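Local coordinates for protein malate dehydrogenase (Naegleria fowleri, PDB 6UM4) that probably catalyses the NAD-dependent interconversion of malate and oxaloacetate, at residues S103-G107 with A142-V146; I358-Y364 with Y384-L390. All coordinates share one frame. Where two conformers were deposited one is given. Numbering follows the deposited sequence.

Contact 1 (S103-G107 with A142-V146); sequences SGACG and ALEGV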
loop_
_atom_site.group_PDB
_atom_site.type_symbol
_atom_site.label_atom_id
_atom_site.label_comp_id
_atom_site.label_asym_id
_atom_site.label_seq_id
_atom_site.Cartn_x
_atom_site.Cartn_y
_atom_site.Cartn_z
ATOM N N SER A 103 -15.591 2.049 5.494
ATOM C CA SER A 103 -15.729 2.271 6.924
ATOM C C SER A 103 -14.411 1.930 7.622
ATOM O O SER A 103 -13.460 1.445 7.006
ATOM C CB SER A 103 -16.895 1.447 7.483
ATOM O OG SER A 103 -16.582 0.062 7.451
ATOM N N GLY A 104 -14.340 2.238 8.911
ATOM C CA GLY A 104 -13.089 2.036 9.633
ATOM C C GLY A 104 -11.895 2.672 8.958
ATOM O O GLY A 104 -10.787 2.122 9.000
ATOM N N ALA A 105 -12.100 3.835 8.335
ATOM C CA ALA A 105 -11.126 4.409 7.411
ATOM C C ALA A 105 -9.867 4.952 8.085
ATOM O O ALA A 105 -8.936 5.339 7.383
ATOM C CB ALA A 105 -11.784 5.516 6.585
ATOM N N CYS A 106 -9.811 5.002 9.408
ATOM C CA CYS A 106 -8.637 5.418 10.157
ATOM C C CYS A 106 -7.771 4.250 10.597
ATOM O O CYS A 106 -6.679 4.468 11.127
ATOM C CB CYS A 106 -9.060 6.210 11.395
ATOM S SG CYS A 106 -9.272 7.970 11.096
ATOM N N GLY A 107 -8.231 3.021 10.394
ATOM C CA GLY A 107 -7.530 1.852 10.885
ATOM C C GLY A 107 -6.321 1.445 10.057
ATOM O O GLY A 107 -6.001 2.015 9.009
ATOM N N ALA A 142 -8.532 12.591 13.405
ATOM C CA ALA A 142 -7.528 11.752 12.761
ATOM C C ALA A 142 -7.882 11.458 11.307
ATOM O O ALA A 142 -6.983 11.336 10.461
ATOM C CB ALA A 142 -7.358 10.442 13.535
ATOM N N LEU A 143 -9.175 11.335 10.995
ATOM C CA LEU A 143 -9.568 11.050 9.620
ATOM C C LEU A 143 -9.164 12.177 8.677
ATOM O O LEU A 143 -8.776 11.913 7.531
ATOM C CB LEU A 143 -11.080 10.833 9.548
ATOM C CG LEU A 143 -11.613 10.337 8.207
ATOM C CD1 LEU A 143 -11.004 8.974 7.851
ATOM C CD2 LEU A 143 -13.123 10.260 8.257
ATOM N N GLU A 144 -9.191 13.425 9.150
ATOM C CA GLU A 144 -8.666 14.528 8.345
ATOM C C GLU A 144 -7.214 14.271 7.955
ATOM O O GLU A 144 -6.771 14.680 6.877
ATOM C CB GLU A 144 -8.783 15.848 9.100
ATOM C CG GLU A 144 -10.167 16.156 9.610
ATOM C CD GLU A 144 -10.951 17.068 8.692
ATOM O OE1 GLU A 144 -10.776 16.974 7.456
ATOM O OE2 GLU A 144 -11.758 17.871 9.216
ATOM N N GLY A 145 -6.444 13.643 8.848
ATOM C CA GLY A 145 -5.082 13.262 8.498
ATOM C C GLY A 145 -5.034 12.243 7.375
ATOM O O GLY A 145 -4.115 12.246 6.549
ATOM N N VAL A 146 -5.992 11.319 7.363
ATOM C CA VAL A 146 -6.050 10.346 6.281
ATOM C C VAL A 146 -6.254 11.059 4.955
ATOM O O VAL A 146 -5.623 10.726 3.946
ATOM C CB VAL A 146 -7.165 9.313 6.558
ATOM C CG1 VAL A 146 -7.353 8.373 5.360
ATOM C CG2 VAL A 146 -6.817 8.505 7.809
#

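Contact 2 (I358-Y364 with Y384-L390); sequences IPSRGQY and YGVIEGL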
loop_
_atom_site.group_PDB
_atom_site.type_symbol
_atom_site.label_atom_id
_atom_site.label_comp_id
_atom_site.label_asym_id
_atom_site.label_seq_id
_atom_site.Cartn_x
_atom_site.Cartn_y
_atom_site.Cartn_z
ATOM N N ILE A 358 -20.164 -16.298 0.255
ATOM C CA ILE A 358 -21.288 -15.826 -0.555
ATOM C C ILE A 358 -22.583 -16.387 0.029
ATOM O O ILE A 358 -22.558 -17.361 0.801
ATOM C CB ILE A 358 -21.113 -16.233 -2.038
ATOM C CG1 ILE A 358 -21.330 -17.747 -2.189
ATOM C CG2 ILE A 358 -19.693 -15.894 -2.530
ATOM C CD1 ILE A 358 -21.160 -18.264 -3.599
ATOM N N PRO A 359 -23.735 -15.783 -0.292
ATOM C CA PRO A 359 -25.004 -16.374 0.162
ATOM C C PRO A 359 -25.180 -17.769 -0.411
ATOM O O PRO A 359 -25.059 -17.990 -1.621
ATOM C CB PRO A 359 -26.077 -15.407 -0.368
ATOM C CG PRO A 359 -25.408 -14.672 -1.489
ATOM C CD PRO A 359 -23.959 -14.536 -1.043
ATOM N N SER A 360 -25.478 -18.712 0.466
ATOM C CA SER A 360 -25.728 -20.073 0.016
ATOM C C SER A 360 -27.090 -20.169 -0.668
ATOM O O SER A 360 -28.128 -19.842 -0.076
ATOM C CB SER A 360 -25.658 -21.033 1.195
ATOM O OG SER A 360 -26.085 -22.316 0.799
ATOM N N ARG A 361 -27.080 -20.598 -1.929
ATOM C CA ARG A 361 -28.269 -21.083 -2.614
ATOM C C ARG A 361 -28.312 -22.611 -2.649
ATOM O O ARG A 361 -28.889 -23.201 -3.567
ATOM C CB ARG A 361 -28.338 -20.508 -4.029
ATOM C CG ARG A 361 -28.247 -18.970 -4.118
ATOM C CD ARG A 361 -29.494 -18.291 -3.532
ATOM N NE ARG A 361 -29.499 -16.835 -3.726
ATOM C CZ ARG A 361 -30.515 -16.028 -3.418
ATOM N NH1 ARG A 361 -31.687 -16.531 -3.060
ATOM N NH2 ARG A 361 -30.411 -14.720 -3.621
ATOM N N GLY A 362 -27.692 -23.268 -1.672
ATOM C CA GLY A 362 -27.672 -24.719 -1.625
ATOM C C GLY A 362 -26.604 -25.394 -2.449
ATOM O O GLY A 362 -26.660 -26.613 -2.607
ATOM N N GLN A 363 -25.619 -24.651 -2.959
ATOM C CA GLN A 363 -24.496 -25.263 -3.656
ATOM C C GLN A 363 -23.866 -26.344 -2.794
ATOM O O GLN A 363 -23.663 -26.155 -1.593
ATOM C CB GLN A 363 -23.446 -24.202 -4.012
ATOM C CG GLN A 363 -23.902 -23.131 -5.004
ATOM C CD GLN A 363 -24.464 -21.897 -4.333
ATOM O OE1 GLN A 363 -24.916 -21.950 -3.190
ATOM N NE2 GLN A 363 -24.380 -20.752 -5.023
ATOM N N TYR A 364 -23.591 -27.493 -3.410
ATOM C CA TYR A 364 -23.001 -28.642 -2.721
ATOM C C TYR A 364 -23.813 -29.063 -1.488
ATOM O O TYR A 364 -23.279 -29.622 -0.528
ATOM C CB TYR A 364 -21.524 -28.361 -2.390
ATOM C CG TYR A 364 -20.742 -28.243 -3.683
ATOM C CD1 TYR A 364 -20.402 -29.382 -4.405
ATOM C CD2 TYR A 364 -20.410 -27.011 -4.217
ATOM C CE1 TYR A 364 -19.732 -29.301 -5.610
ATOM C CE2 TYR A 364 -19.739 -26.912 -5.426
ATOM C CZ TYR A 364 -19.397 -28.064 -6.114
ATOM O OH TYR A 364 -18.740 -27.993 -7.323
ATOM N N TYR A 384 -20.230 -13.669 -10.321
ATOM C CA TYR A 384 -19.413 -14.832 -10.002
ATOM C C TYR A 384 -20.303 -16.066 -9.984
ATOM O O TYR A 384 -21.528 -15.972 -9.892
ATOM C CB TYR A 384 -18.687 -14.697 -8.645
ATOM C CG TYR A 384 -19.620 -14.429 -7.476
ATOM C CD1 TYR A 384 -20.411 -15.439 -6.937
ATOM C CD2 TYR A 384 -19.698 -13.162 -6.902
ATOM C CE1 TYR A 384 -21.275 -15.193 -5.868
ATOM C CE2 TYR A 384 -20.538 -12.916 -5.826
ATOM C CZ TYR A 384 -21.329 -13.927 -5.313
ATOM O OH TYR A 384 -22.175 -13.669 -4.250
ATOM N N GLY A 385 -19.661 -17.233 -10.093
ATOM C CA GLY A 385 -20.342 -18.516 -10.055
ATOM C C GLY A 385 -19.534 -19.586 -9.345
ATOM O O GLY A 385 -18.317 -19.729 -9.556
ATOM N N VAL A 386 -20.207 -20.343 -8.481
ATOM C CA VAL A 386 -19.541 -21.427 -7.778
ATOM C C VAL A 386 -19.039 -22.448 -8.786
ATOM O O VAL A 386 -19.729 -22.775 -9.759
ATOM C CB VAL A 386 -20.512 -22.055 -6.764
ATOM C CG1 VAL A 386 -19.883 -23.254 -6.088
ATOM C CG2 VAL A 386 -20.936 -21.005 -5.741
ATOM N N ILE A 387 -17.821 -22.952 -8.562
ATOM C CA ILE A 387 -17.301 -24.009 -9.415
ATOM C C ILE A 387 -18.201 -25.223 -9.261
ATOM O O ILE A 387 -18.453 -25.679 -8.140
ATOM C CB ILE A 387 -15.844 -24.338 -9.052
ATOM C CG1 ILE A 387 -14.964 -23.095 -9.120
ATOM C CG2 ILE A 387 -15.291 -25.413 -9.990
ATOM C CD1 ILE A 387 -14.829 -22.541 -10.525
ATOM N N GLU A 388 -18.712 -25.734 -10.376
ATOM C CA GLU A 388 -19.696 -26.813 -10.340
ATOM C C GLU A 388 -19.047 -28.164 -10.586
ATOM O O GLU A 388 -17.956 -28.266 -11.145
ATOM C CB GLU A 388 -20.789 -26.598 -11.387
ATOM C CG GLU A 388 -21.653 -25.381 -11.155
ATOM C CD GLU A 388 -22.627 -25.145 -12.285
ATOM O OE1 GLU A 388 -22.632 -25.946 -13.249
ATOM O OE2 GLU A 388 -23.357 -24.133 -12.229
ATOM N N GLY A 389 -19.736 -29.211 -10.149
ATOM C CA GLY A 389 -19.334 -30.552 -10.525
ATOM C C GLY A 389 -18.243 -31.175 -9.689
ATOM O O GLY A 389 -17.765 -32.257 -10.040
ATOM N N LEU A 390 -17.832 -30.543 -8.608
ATOM C CA LEU A 390 -16.703 -31.065 -7.861
ATOM C C LEU A 390 -17.147 -32.261 -7.024
ATOM O O LEU A 390 -18.138 -32.166 -6.295
ATOM C CB LEU A 390 -16.096 -29.983 -6.979
ATOM C CG LEU A 390 -15.573 -28.745 -7.708
ATOM C CD1 LEU A 390 -15.115 -27.710 -6.706
ATOM C CD2 LEU A 390 -14.436 -29.128 -8.648
HETATM O O HOH W 1 -23.421 -20.015 -8.274
#

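Contact 1 (S103-G107 with A142-V146)
S103 opens the loop that follows strand 98-102 in the Rossmann-type dinucleotide-binding domain. It does not touch 142-146; its OG is held by the backbone N of G181. G104 has phi 52°, which favours glycine, and starts a type I turn closed by the G107 N to G104 O hydrogen bond (3.0 Å). A105 directs its methyl toward the helix, where CB lies 3.8 Å from L143 CD1; its carbonyl O is 3.8 Å from V146 CG2. C106 is the most covered residue, with 72 Å² buried. Its SG sits 3.4 Å from L143 N, 3.7 Å from L143 CB, 4.0 Å from A142 CB and 4.1 Å from V146 CG2. G107 then takes the N-cap position of helix 108-118. The turn corresponds to the glycine-rich loop of the Rossmann fold, between its first strand and first helix. L133 of strand 129-134 packs against A105, L143 and V146. Side-chain contacts are apolar and the sulfur also rests on helix backbone; without hydrogen bonds between the segments, van der Waals fit joins them.

Contact 2 (I358-Y364 with Y384-L390)
A very short hydrogen bond marks this contact: Y364 OH donates to I387 O at 2.5 Å. The same hydroxyl accepts from L390 N at 3.0 Å, bridging two backbone groups after strand 383-386. G389, just before L390, has a glycine-favouring phi of 84°. The Y364 ring packs its CE2 3.7 Å from V386 CG1 and its CZ 3.9 Å from L390 CB, and W277 meets it edge-to-face. V386 also touches I358, with CG2 3.5 Å from I358 CD1. At the start of both segments, I358 CG2 lies 3.8 Å from Y384 CE1, while Y384 OH is hydrogen-bonded to E243 O. Water 1 accepts from V386 N (3.2 Å) and, weakly, from Q363 NE2 (3.5 Å). Strands 353-359 and 383-386 flank 371-380 in an antiparallel sheet of the lactate/malate dehydrogenase C-terminal alpha/beta domain. They do not pair, so side chains of 358-364 reach side chains and backbone of 384-390. Apolar side chains fill much of the contact, and one tyrosine hydroxyl fixes the loop backbone.

The two contacts belong to different domains and lie on opposite sides of the chain's centre. Their centres are 36 Å apart, and they share no secondary structure element. Contact 1 is buried in the NAD-binding domain and joins a tight loop to a helix beside a parallel sheet. Contact 2 lies at the surface of the C-terminal domain and joins two strand ends of an antiparallel sheet and their following loops. The buried contact is smaller and has no direct hydrogen bond between its segments. The surface contact covers nearly twice the area and adds direct hydrogen bonds and a water. V146 of contact 1 also packs on R327 of the second subunit, whereas contact 2 touches no other chain.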